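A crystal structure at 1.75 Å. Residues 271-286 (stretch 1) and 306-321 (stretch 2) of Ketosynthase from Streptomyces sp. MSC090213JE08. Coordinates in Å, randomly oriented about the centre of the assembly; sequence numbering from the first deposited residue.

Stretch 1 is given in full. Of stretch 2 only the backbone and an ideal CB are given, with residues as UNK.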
# COMPACT_ATOMS: atom_id res chain seq x y z
N ALA A 271 -2.18 -18.42 3.47
CA ALA A 271 -3.36 -19.05 3.92
C ALA A 271 -4.23 -18.07 4.70
O ALA A 271 -3.74 -17.23 5.46
CB ALA A 271 -2.98 -20.26 4.74
N PRO A 272 -5.56 -18.14 4.54
CA PRO A 272 -6.47 -17.31 5.31
C PRO A 272 -6.55 -17.90 6.71
O PRO A 272 -6.16 -19.06 6.91
CB PRO A 272 -7.81 -17.44 4.58
CG PRO A 272 -7.74 -18.83 4.02
CD PRO A 272 -6.28 -19.05 3.63
N ASN A 273 -7.04 -17.10 7.63
CA ASN A 273 -7.09 -17.48 9.02
C ASN A 273 -8.47 -17.15 9.55
O ASN A 273 -8.94 -16.03 9.47
CB ASN A 273 -6.03 -16.73 9.82
CG ASN A 273 -5.93 -17.22 11.24
OD1 ASN A 273 -6.67 -16.75 12.11
ND2 ASN A 273 -5.01 -18.13 11.47
N ARG A 274 -9.14 -18.16 10.10
CA ARG A 274 -10.49 -17.98 10.53
C ARG A 274 -10.60 -16.88 11.62
O ARG A 274 -11.48 -16.02 11.60
CB ARG A 274 -10.95 -19.36 11.04
CG ARG A 274 -12.29 -19.38 11.75
CD ARG A 274 -12.46 -20.81 12.22
NE ARG A 274 -13.57 -20.93 13.14
CZ ARG A 274 -14.05 -22.09 13.57
NH1 ARG A 274 -13.47 -23.22 13.22
NH2 ARG A 274 -15.13 -22.10 14.32
N ASP A 275 -9.76 -17.00 12.66
CA ASP A 275 -9.76 -16.07 13.82
C ASP A 275 -9.47 -14.65 13.34
O ASP A 275 -10.11 -13.67 13.77
CB ASP A 275 -8.76 -16.53 14.89
CG ASP A 275 -9.19 -17.79 15.65
OD1 ASP A 275 -10.29 -18.34 15.33
OD2 ASP A 275 -8.45 -18.20 16.57
N GLY A 276 -8.50 -14.55 12.42
CA GLY A 276 -8.09 -13.28 11.85
C GLY A 276 -9.23 -12.60 11.10
O GLY A 276 -9.56 -11.43 11.30
N ILE A 277 -9.90 -13.35 10.22
CA ILE A 277 -11.07 -12.79 9.52
C ILE A 277 -12.15 -12.39 10.53
O ILE A 277 -12.74 -11.33 10.44
CB ILE A 277 -11.61 -13.77 8.47
CG1 ILE A 277 -10.53 -14.15 7.44
CG2 ILE A 277 -12.85 -13.18 7.79
CD1 ILE A 277 -10.97 -15.18 6.46
N ALA A 278 -12.43 -13.27 11.50
CA ALA A 278 -13.48 -13.00 12.46
C ALA A 278 -13.17 -11.72 13.25
O ALA A 278 -14.02 -10.87 13.45
CB ALA A 278 -13.67 -14.21 13.37
N ARG A 279 -11.91 -11.54 13.65
CA ARG A 279 -11.50 -10.34 14.38
C ARG A 279 -11.77 -9.09 13.54
O ARG A 279 -12.20 -8.11 14.03
CB ARG A 279 -10.03 -10.43 14.77
CG ARG A 279 -9.80 -10.99 16.16
CD ARG A 279 -8.36 -10.82 16.66
NE ARG A 279 -7.62 -9.72 16.02
CZ ARG A 279 -7.66 -8.44 16.38
NH1 ARG A 279 -8.35 -8.04 17.45
NH2 ARG A 279 -7.03 -7.55 15.65
N GLY A 280 -11.41 -9.14 12.26
CA GLY A 280 -11.63 -8.04 11.35
C GLY A 280 -13.10 -7.68 11.24
O GLY A 280 -13.48 -6.52 11.32
N ILE A 281 -13.94 -8.70 11.10
CA ILE A 281 -15.39 -8.46 11.02
C ILE A 281 -15.84 -7.78 12.32
O ILE A 281 -16.50 -6.76 12.27
CB ILE A 281 -16.16 -9.77 10.72
CG1 ILE A 281 -15.76 -10.34 9.36
CG2 ILE A 281 -17.66 -9.54 10.80
CD1 ILE A 281 -16.30 -11.72 9.08
N ARG A 282 -15.42 -8.31 13.47
CA ARG A 282 -15.89 -7.78 14.73
C ARG A 282 -15.42 -6.34 14.90
O ARG A 282 -16.14 -5.51 15.41
CB ARG A 282 -15.44 -8.60 15.94
CG ARG A 282 -16.02 -10.01 15.98
CD ARG A 282 -15.60 -10.75 17.25
NE ARG A 282 -15.85 -12.18 17.15
CZ ARG A 282 -16.99 -12.76 17.48
NH1 ARG A 282 -18.04 -12.03 17.81
NH2 ARG A 282 -17.07 -14.08 17.50
N LEU A 283 -14.18 -6.04 14.49
CA LEU A 283 -13.64 -4.68 14.60
C LEU A 283 -14.44 -3.70 13.74
O LEU A 283 -14.75 -2.56 14.16
CB LEU A 283 -12.17 -4.71 14.18
CG LEU A 283 -11.22 -5.25 15.25
CD1 LEU A 283 -9.86 -5.57 14.65
CD2 LEU A 283 -11.09 -4.26 16.40
N ALA A 284 -14.81 -4.16 12.55
CA ALA A 284 -15.55 -3.39 11.63
C ALA A 284 -16.95 -3.08 12.18
O ALA A 284 -17.44 -1.93 12.11
CB ALA A 284 -15.63 -4.14 10.32
N LEU A 285 -17.59 -4.10 12.75
CA LEU A 285 -18.92 -3.88 13.32
C LEU A 285 -18.82 -2.87 14.48
O LEU A 285 -19.62 -1.98 14.60
CB LEU A 285 -19.52 -5.22 13.74
CG LEU A 285 -19.69 -6.26 12.64
CD1 LEU A 285 -20.14 -7.59 13.23
CD2 LEU A 285 -20.64 -5.82 11.56
N ASP A 286 -17.77 -3.00 15.31
CA ASP A 286 -17.58 -2.12 16.45
C ASP A 286 -17.31 -0.70 15.96
O ASP A 286 -17.84 0.26 16.52
CB ASP A 286 -16.47 -2.59 17.38
CG ASP A 286 -16.37 -1.70 18.62
OD1 ASP A 286 -17.33 -1.72 19.43
OD2 ASP A 286 -15.36 -0.98 18.75
N UNK A 306 -10.60 -23.63 -2.47
CA UNK A 306 -10.95 -24.56 -1.38
C UNK A 306 -10.78 -23.85 -0.03
O UNK A 306 -11.76 -23.64 0.69
CB UNK A 306 -10.08 -25.82 -1.44
N UNK A 307 -9.53 -23.47 0.29
CA UNK A 307 -9.18 -22.91 1.61
C UNK A 307 -10.01 -21.66 1.91
O UNK A 307 -10.63 -21.57 2.98
CB UNK A 307 -7.69 -22.57 1.67
N UNK A 308 -10.06 -20.70 0.96
CA UNK A 308 -10.56 -19.41 1.33
C UNK A 308 -12.01 -19.56 1.79
O UNK A 308 -12.38 -19.02 2.81
CB UNK A 308 -10.44 -18.42 0.17
N UNK A 309 -12.82 -20.25 0.97
CA UNK A 309 -14.24 -20.17 1.11
C UNK A 309 -14.63 -20.89 2.41
O UNK A 309 -15.45 -20.40 3.15
CB UNK A 309 -14.94 -20.77 -0.11
N UNK A 310 -13.96 -21.99 2.73
CA UNK A 310 -14.34 -22.74 3.94
C UNK A 310 -13.89 -21.94 5.17
O UNK A 310 -14.64 -21.77 6.13
CB UNK A 310 -13.72 -24.14 3.94
N UNK A 311 -12.71 -21.32 5.09
CA UNK A 311 -12.24 -20.46 6.23
C UNK A 311 -13.11 -19.22 6.43
O UNK A 311 -13.53 -18.83 7.54
CB UNK A 311 -10.80 -20.01 6.00
N UNK A 312 -13.39 -18.50 5.34
CA UNK A 312 -14.15 -17.31 5.48
C UNK A 312 -15.57 -17.60 6.01
O UNK A 312 -16.10 -16.87 6.81
CB UNK A 312 -14.21 -16.58 4.14
N UNK A 313 -16.18 -18.67 5.50
CA UNK A 313 -17.46 -19.10 5.96
C UNK A 313 -17.42 -19.35 7.48
O UNK A 313 -18.30 -18.92 8.20
CB UNK A 313 -17.90 -20.36 5.20
N UNK A 314 -16.39 -20.07 7.91
CA UNK A 314 -16.23 -20.42 9.31
C UNK A 314 -16.15 -19.14 10.15
O UNK A 314 -16.68 -19.08 11.22
CB UNK A 314 -14.98 -21.29 9.51
N UNK A 315 -15.45 -18.10 9.63
CA UNK A 315 -15.26 -16.90 10.38
C UNK A 315 -16.57 -16.15 10.51
O UNK A 315 -16.88 -15.53 11.55
CB UNK A 315 -14.19 -16.02 9.73
N UNK A 316 -17.31 -16.13 9.39
CA UNK A 316 -18.60 -15.48 9.33
C UNK A 316 -19.54 -16.14 10.36
O UNK A 316 -20.19 -15.46 11.14
CB UNK A 316 -19.18 -15.56 7.92
N UNK A 317 -19.55 -17.47 10.37
CA UNK A 317 -20.41 -18.23 11.27
C UNK A 317 -19.95 -18.01 12.72
O UNK A 317 -20.78 -17.89 13.63
CB UNK A 317 -20.39 -19.72 10.91
N UNK A 318 -18.63 -17.91 12.96
CA UNK A 318 -18.14 -17.56 14.29
C UNK A 318 -18.75 -16.25 14.77
O UNK A 318 -19.13 -16.15 15.92
CB UNK A 318 -16.61 -17.46 14.29
N UNK A 319 -18.78 -15.23 13.90
CA UNK A 319 -19.15 -13.94 14.32
C UNK A 319 -20.67 -13.82 14.44
O UNK A 319 -21.17 -13.10 15.29
CB UNK A 319 -18.58 -12.90 13.35
N UNK A 320 -21.39 -14.43 13.52
CA UNK A 320 -22.81 -14.16 13.37
C UNK A 320 -23.65 -15.24 14.05
O UNK A 320 -24.85 -15.09 14.10
CB UNK A 320 -23.18 -14.06 11.89
N UNK A 321 -23.00 -16.30 14.53
CA UNK A 321 -23.69 -17.54 14.85
C UNK A 321 -24.15 -18.25 13.59
O UNK A 321 -23.79 -17.88 12.45
CB UNK A 321 -24.88 -17.27 15.77

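Two helices, 274-286 and 306-320, run in the same general sense at 47°, their axes 8.1 Å apart at the nearest point. At 306 nothing of stretch 1 lies within reach of the ideal CB, so the contact sets no preference; the residue is Lys306. Position 307 points toward Pro272, its ideal CB 4.3 Å from Pro272 CD: a small or apolar group suits, and Ala307 rests its CB against that ring. Position 308 points sideways past the same proline, leaving room for many types. Asn308 packs its CA 3.9 Å from Pro272 CG and turns its amide along its own helix, ND2 donating to side-chain oxygens at 309 and 312. Positions 309 and 310 meet nothing of stretch 1 and are Asp309, whose OD1 takes one of those bonds, and Lys310.

Position 311 points toward the start of the first helix, its ideal CB 3.8 Å from Pro272 CG and 4.9 Å from Ile277 CD1. A small or branched side chain would fit, Ala, Ser, Thr or Val. Thr311 places CG2 3.3 Å from Arg274 N, while its OG1 donates to Ala307 O at 2.9 Å, settling the hydroxyl within its own helix. Position 312 points sideways, its ideal CB 4.2 Å from Ile277 CD1, where an aliphatic stem is welcome whatever its end; Glu312 supplies one, and its OE2 accepts from Asn308 ND2. Position 313, out of reach, is Ser313.

The ideal CB at 314 lies 3.7 Å from Arg274 CD, so a small residue keeps the arginine's path clear. Ala314 does so, its CB over one face of the guanidinium. Position 315 is the tightest: its ideal CB lies 3.3 Å from Arg274 O and 3.6 Å from Ile277 CB, and the CA atoms of 315 and Ala278 are 4.8 Å apart. Ala, or Gly, is the natural choice. Ala315 meets Ala278, CB to CB, at 4.1 Å. Position 316 points away and is loosely specified; Ile316 still brings CG1 4.1 Å from Ile281 CD1. Position 317, sideways and free, is Val317.

Position 318 looks toward two arginines, Arg274 and Arg282, which calls for an acid, Asp or perhaps Glu. Asp318 forms a two-pronged salt bridge: Arg274 NE to Asp318 OD2 is 2.8 Å and Arg274 NH2 to Asp318 OD1 2.7 Å. Position 319 faces a hollow of Ala278, Ile281, Arg282 and Leu285, suited to Val, Ile or Leu. Val319 fills it, CG2 3.7 Å from Ala278 CB and CG1 3.8 Å from Ile281 CG2. At 320 only a long side chain could return to stretch 1; Tyr320 does, CE2 4.0 Å from Ile281 CG2. Position 321 leaves the helix with positive phi, favouring glycine, and is Gly321.

Stretch 2 306-321: KANDKTESAAIVDVYG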
# COMPACT_ATOMS: atom_id res chain seq x y z
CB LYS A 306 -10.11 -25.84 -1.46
CG LYS A 306 -10.35 -26.72 -2.68
CD LYS A 306 -11.51 -27.71 -2.51
CE LYS A 306 -11.89 -28.40 -3.80
NZ LYS A 306 -13.35 -28.26 -4.09
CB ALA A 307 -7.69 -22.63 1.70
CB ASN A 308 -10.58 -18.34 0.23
CG ASN A 308 -11.31 -17.11 0.72
OD1 ASN A 308 -10.79 -16.38 1.58
ND2 ASN A 308 -12.54 -16.89 0.27
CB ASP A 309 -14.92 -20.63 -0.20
CG ASP A 309 -14.64 -19.77 -1.43
OD1 ASP A 309 -14.05 -18.67 -1.30
OD2 ASP A 309 -15.01 -20.19 -2.53
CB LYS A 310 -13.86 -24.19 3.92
CG LYS A 310 -12.36 -24.41 3.82
CD LYS A 310 -11.89 -25.79 4.27
CE LYS A 310 -10.40 -25.81 4.60
NZ LYS A 310 -9.85 -27.19 4.60
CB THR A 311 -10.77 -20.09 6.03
OG1 THR A 311 -10.08 -21.31 5.80
CG2 THR A 311 -10.19 -19.39 7.23
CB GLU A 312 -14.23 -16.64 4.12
CG GLU A 312 -14.88 -15.32 4.25
CD GLU A 312 -14.86 -14.45 3.01
OE1 GLU A 312 -15.16 -13.26 3.17
OE2 GLU A 312 -14.56 -14.96 1.92
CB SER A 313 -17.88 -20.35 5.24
OG SER A 313 -19.12 -20.76 5.74
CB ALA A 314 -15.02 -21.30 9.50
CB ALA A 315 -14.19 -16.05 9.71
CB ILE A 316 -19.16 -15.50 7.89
CG1 ILE A 316 -18.40 -14.52 7.00
CG2 ILE A 316 -20.65 -15.18 7.89
CD1 ILE A 316 -18.61 -14.70 5.51
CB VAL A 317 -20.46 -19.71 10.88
CG1 VAL A 317 -21.17 -20.55 11.94
CG2 VAL A 317 -21.11 -19.92 9.52
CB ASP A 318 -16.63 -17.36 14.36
CG ASP A 318 -15.84 -18.65 14.41
OD1 ASP A 318 -16.46 -19.71 14.58
OD2 ASP A 318 -14.60 -18.56 14.28
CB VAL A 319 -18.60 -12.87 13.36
CG1 VAL A 319 -19.27 -11.54 13.59
CG2 VAL A 319 -17.08 -12.78 13.48
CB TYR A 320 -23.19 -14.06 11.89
CG TYR A 320 -22.80 -12.74 11.29
CD1 TYR A 320 -23.68 -11.67 11.32
CD2 TYR A 320 -21.54 -12.54 10.74
CE1 TYR A 320 -23.33 -10.43 10.80
CE2 TYR A 320 -21.18 -11.31 10.21
CZ TYR A 320 -22.07 -10.26 10.24
OH TYR A 320 -21.76 -9.04 9.72
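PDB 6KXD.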